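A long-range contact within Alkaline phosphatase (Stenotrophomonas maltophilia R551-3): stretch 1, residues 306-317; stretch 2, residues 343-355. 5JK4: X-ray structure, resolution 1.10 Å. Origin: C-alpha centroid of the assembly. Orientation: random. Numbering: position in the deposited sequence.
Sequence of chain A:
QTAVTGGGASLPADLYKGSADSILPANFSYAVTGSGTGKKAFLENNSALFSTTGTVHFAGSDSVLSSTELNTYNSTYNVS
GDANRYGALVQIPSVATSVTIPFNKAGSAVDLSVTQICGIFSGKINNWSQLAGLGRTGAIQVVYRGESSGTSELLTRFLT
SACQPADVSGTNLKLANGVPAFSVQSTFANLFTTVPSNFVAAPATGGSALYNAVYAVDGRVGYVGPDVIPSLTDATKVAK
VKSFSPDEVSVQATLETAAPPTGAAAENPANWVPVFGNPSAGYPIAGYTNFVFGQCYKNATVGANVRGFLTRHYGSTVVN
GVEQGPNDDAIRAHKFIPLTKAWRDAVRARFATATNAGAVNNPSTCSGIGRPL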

# COMPACT_ATOMS: atom_id res chain seq x y z
N VAL A 306 -12.69 -12.05 12.19
CA VAL A 306 -11.92 -10.83 12.04
C VAL A 306 -11.21 -10.48 13.34
O VAL A 306 -10.00 -10.21 13.34
N ARG A 307 -11.93 -10.48 14.47
CA ARG A 307 -11.28 -10.19 15.75
C ARG A 307 -10.13 -11.14 16.01
O ARG A 307 -9.07 -10.73 16.50
N GLY A 308 -10.32 -12.43 15.73
CA GLY A 308 -9.27 -13.39 15.98
C GLY A 308 -8.03 -13.12 15.15
O GLY A 308 -6.90 -13.22 15.64
N PHE A 309 -8.23 -12.79 13.87
CA PHE A 309 -7.10 -12.41 13.04
C PHE A 309 -6.40 -11.18 13.61
O PHE A 309 -5.17 -11.13 13.70
N LEU A 310 -7.17 -10.15 13.97
CA LEU A 310 -6.57 -8.94 14.52
C LEU A 310 -5.77 -9.23 15.78
O LEU A 310 -4.70 -8.66 16.00
N THR A 311 -6.30 -10.11 16.64
CA THR A 311 -5.61 -10.43 17.89
C THR A 311 -4.24 -11.06 17.63
O THR A 311 -3.30 -10.83 18.40
N ARG A 312 -4.12 -11.85 16.56
CA ARG A 312 -2.83 -12.43 16.20
C ARG A 312 -1.93 -11.41 15.51
O ARG A 312 -0.78 -11.20 15.91
N HIS A 313 -2.43 -10.77 14.45
CA HIS A 313 -1.58 -9.91 13.63
C HIS A 313 -1.10 -8.68 14.40
O HIS A 313 0.01 -8.19 14.15
N TYR A 314 -1.91 -8.19 15.33
CA TYR A 314 -1.57 -7.04 16.17
C TYR A 314 -1.27 -7.46 17.60
O TYR A 314 -1.34 -6.64 18.51
N GLY A 315 -0.92 -8.72 17.80
CA GLY A 315 -0.55 -9.21 19.11
C GLY A 315 0.83 -8.76 19.51
O GLY A 315 1.51 -7.99 18.83
N SER A 316 1.26 -9.30 20.64
CA SER A 316 2.54 -8.97 21.22
C SER A 316 3.07 -10.22 21.90
O SER A 316 2.36 -10.85 22.69
N THR A 317 4.29 -10.59 21.57
CA THR A 317 4.94 -11.73 22.19
C THR A 317 6.40 -11.39 22.41
O THR A 317 6.97 -10.56 21.70
N TRP A 343 1.81 0.73 17.81
CA TRP A 343 0.72 0.61 16.84
C TRP A 343 -0.01 -0.72 16.99
O TRP A 343 -1.24 -0.75 16.94
N ARG A 344 0.72 -1.82 17.18
CA ARG A 344 0.06 -3.10 17.40
C ARG A 344 -0.81 -3.04 18.65
O ARG A 344 -1.98 -3.42 18.62
N ASP A 345 -0.27 -2.52 19.75
CA ASP A 345 -1.05 -2.39 20.98
C ASP A 345 -2.31 -1.55 20.76
O ASP A 345 -3.38 -1.89 21.27
N ALA A 346 -2.19 -0.44 20.04
CA ALA A 346 -3.33 0.45 19.84
C ALA A 346 -4.41 -0.22 19.01
O ALA A 346 -5.61 -0.09 19.31
N VAL A 347 -4.03 -0.91 17.94
CA VAL A 347 -5.01 -1.60 17.11
C VAL A 347 -5.68 -2.71 17.91
O VAL A 347 -6.91 -2.88 17.89
N ARG A 348 -4.88 -3.48 18.64
CA ARG A 348 -5.42 -4.61 19.38
C ARG A 348 -6.40 -4.13 20.45
O ARG A 348 -7.48 -4.70 20.61
N ALA A 349 -6.03 -3.07 21.17
CA ALA A 349 -6.88 -2.57 22.24
C ALA A 349 -8.21 -2.05 21.71
O ALA A 349 -9.26 -2.30 22.31
N ARG A 350 -8.19 -1.31 20.60
CA ARG A 350 -9.41 -0.67 20.13
C ARG A 350 -10.27 -1.62 19.30
O ARG A 350 -11.48 -1.69 19.50
N PHE A 351 -9.66 -2.30 18.33
CA PHE A 351 -10.43 -3.01 17.32
C PHE A 351 -10.59 -4.50 17.60
O PHE A 351 -11.57 -5.10 17.15
N ALA A 352 -9.65 -5.12 18.30
CA ALA A 352 -9.66 -6.56 18.49
C ALA A 352 -10.25 -6.99 19.82
O ALA A 352 -10.52 -8.19 20.00
N THR A 353 -10.42 -6.07 20.76
CA THR A 353 -10.86 -6.37 22.12
C THR A 353 -12.35 -6.07 22.19
O THR A 353 -12.76 -4.90 22.19
N ALA A 354 -13.16 -7.13 22.24
CA ALA A 354 -14.60 -7.00 22.00
C ALA A 354 -15.29 -6.05 22.96
O ALA A 354 -16.33 -5.46 22.61
N THR A 355 -14.78 -5.89 24.18
CA THR A 355 -15.40 -5.00 25.15
C THR A 355 -15.22 -3.52 24.82
O THR A 355 -15.91 -2.68 25.40

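Two arginines of one helix close this contact by reaching for consecutive backbone carbonyls just beyond the end of the other. Tyr314 is the first residue after helix 306-313 to leave helical geometry, and its carbonyl and that of Gly315 are both taken up by side chains of helix 343-352. Arg348 NH1 donates to Tyr314 O at 2.8 Å with an N-H...O angle of 162°, and Arg344 NH1 donates to Gly315 O at 2.9 Å and 144°. In each case the oxygen lies at the edge of the guanidinium, near its plane, where the N-H groups point. The side chains reach these positions by different routes: Arg344 is m, t, m over chi1 to chi3, whereas Arg348 is t, t, p, its CB pointing sideways while its end comes nearer to the first stretch.

Asp345 pairs with one of these arginines, Arg348. Its CB points away from the first stretch, but with chi1 m its carboxylate comes back nearer and forms a salt bridge, Asp345 OD1 lying 2.9 Å from Arg348 NH2 and accepting also from Arg348 NH1 at 3.0 Å. Arg348 NH1 thus serves both the carboxylate and Tyr314 O. Ser316, its CB directed toward the second stretch and its chi1 t, packs CB 3.8 Å from Arg348 NH1. Water 1 links the stretches here, donating to Ser316 OG at 3.0 Å and to Asp345 OD1 at 2.8 Å.

The helices run nearly antiparallel, at 160°, with their axes 9.2 Å apart at closest approach, and apolar pairs line part of the contact along and just beyond them. Val347 (chi1 t) points toward the first stretch and sets CG1 over one face of the Tyr314 ring, 3.5 Å from the ring centroid and only 14° off the normal, a CH-pi contact. Tyr314 itself has chi1 m and chi2 near -89°, and Arg344 CA lies at the edge of its ring.

Further along, Leu310 (m, t) also points toward its partners. Leu310 CB meets Ala352 CB at 3.7 Å, and Leu310 CD1 lies 4.0 Å from Phe351 CB; the Phe351 side chain, chi1 m, then leads away from the first stretch. Thr311, chi1 m, turns OG1 back to its own helix to donate to Arg307 O at 3.0 Å, while the same OG1 lies 3.7 Å from Ala352 CB. Arg307 (m, t, m) passes CD 3.7 Å from Ala352 O, and Ala354 CB covers one face of its guanidinium, 3.8 Å from Arg307 NE.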

# COMPACT_ATOMS: atom_id res chain seq x y z
CB VAL A 306 -12.81 -9.68 11.53
CG1 VAL A 306 -12.08 -8.36 11.58
CG2 VAL A 306 -13.26 -9.97 10.11
CB ARG A 307 -12.25 -10.29 16.92
CG ARG A 307 -13.17 -9.12 17.08
CD ARG A 307 -13.80 -9.04 18.48
NE ARG A 307 -14.45 -10.29 18.85
CZ ARG A 307 -15.68 -10.64 18.48
NH1 ARG A 307 -16.42 -9.83 17.75
NH2 ARG A 307 -16.16 -11.83 18.85
CB PHE A 309 -7.55 -12.19 11.59
CG PHE A 309 -6.49 -11.53 10.76
CD1 PHE A 309 -5.31 -12.20 10.47
CD2 PHE A 309 -6.63 -10.22 10.35
CE1 PHE A 309 -4.30 -11.58 9.75
CE2 PHE A 309 -5.63 -9.60 9.63
CZ PHE A 309 -4.46 -10.28 9.35
CB LEU A 310 -7.63 -7.88 14.81
CG LEU A 310 -8.45 -7.37 13.63
CD1 LEU A 310 -9.43 -6.31 14.09
CD2 LEU A 310 -7.57 -6.84 12.53
CB THR A 311 -6.50 -11.35 18.73
OG1 THR A 311 -7.70 -10.66 19.12
CG2 THR A 311 -5.80 -11.85 19.97
CB ARG A 312 -3.00 -13.67 15.32
CG ARG A 312 -1.64 -14.24 14.96
CD ARG A 312 -1.65 -15.62 14.35
NE ARG A 312 -0.29 -16.00 13.96
CZ ARG A 312 0.58 -16.65 14.73
NH1 ARG A 312 0.25 -17.01 15.97
NH2 ARG A 312 1.79 -16.94 14.27
CB HIS A 313 -2.35 -9.48 12.37
CG HIS A 313 -1.49 -8.86 11.31
ND1 HIS A 313 -0.35 -9.47 10.82
CD2 HIS A 313 -1.62 -7.70 10.64
CE1 HIS A 313 0.19 -8.69 9.90
NE2 HIS A 313 -0.57 -7.62 9.76
CB TYR A 314 -2.69 -5.98 16.10
CG TYR A 314 -2.94 -5.54 14.67
CD1 TYR A 314 -2.23 -4.49 14.10
CD2 TYR A 314 -3.85 -6.22 13.87
CE1 TYR A 314 -2.44 -4.12 12.80
CE2 TYR A 314 -4.07 -5.85 12.56
CZ TYR A 314 -3.36 -4.81 12.02
OH TYR A 314 -3.60 -4.49 10.70
CB SER A 316 2.38 -7.84 22.24
OG SER A 316 3.57 -7.61 22.96
CB THR A 317 4.79 -12.99 21.31
OG1 THR A 317 5.30 -14.13 22.00
CG2 THR A 317 5.49 -12.81 19.97
CB TRP A 343 1.25 0.82 15.42
CG TRP A 343 1.42 2.28 15.12
CD1 TRP A 343 2.49 3.07 15.43
CD2 TRP A 343 0.46 3.13 14.50
NE1 TRP A 343 2.25 4.36 15.04
CE2 TRP A 343 1.01 4.42 14.46
CE3 TRP A 343 -0.83 2.93 13.97
CZ2 TRP A 343 0.33 5.50 13.91
CZ3 TRP A 343 -1.49 4.00 13.43
CH2 TRP A 343 -0.91 5.27 13.40
CB ARG A 344 1.08 -4.24 17.48
CG ARG A 344 1.65 -4.58 16.13
CD ARG A 344 2.61 -5.78 16.16
NE ARG A 344 3.95 -5.40 16.57
CZ ARG A 344 4.47 -5.58 17.79
NH1 ARG A 344 3.77 -6.13 18.77
NH2 ARG A 344 5.72 -5.17 18.01
CB ASP A 345 -0.20 -1.74 22.07
CG ASP A 345 0.89 -2.65 22.61
OD1 ASP A 345 0.88 -3.88 22.33
OD2 ASP A 345 1.76 -2.13 23.36
CB ALA A 346 -2.88 1.75 19.18
CB VAL A 347 -4.35 -2.16 15.83
CG1 VAL A 347 -5.30 -3.10 15.10
CG2 VAL A 347 -3.90 -1.05 14.92
CB ARG A 348 -4.28 -5.42 20.00
CG ARG A 348 -4.66 -6.71 20.67
CD ARG A 348 -3.39 -7.49 21.08
NE ARG A 348 -2.70 -6.91 22.24
CZ ARG A 348 -1.52 -6.26 22.25
NH1 ARG A 348 -0.79 -6.08 21.15
NH2 ARG A 348 -1.06 -5.80 23.40
CB ALA A 349 -6.16 -1.47 23.02
CB ARG A 350 -9.07 0.57 19.31
CG ARG A 350 -10.32 1.26 18.80
CD ARG A 350 -10.04 2.47 17.94
NE ARG A 350 -11.29 2.89 17.32
CZ ARG A 350 -12.09 3.84 17.79
NH1 ARG A 350 -11.77 4.53 18.89
NH2 ARG A 350 -13.22 4.10 17.14
CB PHE A 351 -9.80 -2.80 15.94
CG PHE A 351 -9.75 -1.36 15.53
CD1 PHE A 351 -10.91 -0.64 15.26
CD2 PHE A 351 -8.53 -0.71 15.39
CE1 PHE A 351 -10.85 0.69 14.88
CE2 PHE A 351 -8.47 0.61 15.01
CZ PHE A 351 -9.63 1.31 14.74
CB ALA A 352 -8.25 -7.12 18.39
CB THR A 353 -10.06 -5.52 23.11
OG1 THR A 353 -8.65 -5.76 22.93
CG2 THR A 353 -10.43 -5.86 24.54
CB ALA A 354 -15.27 -8.37 22.05
CB THR A 355 -14.85 -5.28 26.55
OG1 THR A 355 -13.42 -5.31 26.49
CG2 THR A 355 -15.35 -6.63 27.06
O HOH W 1 2.57 -5.11 24.17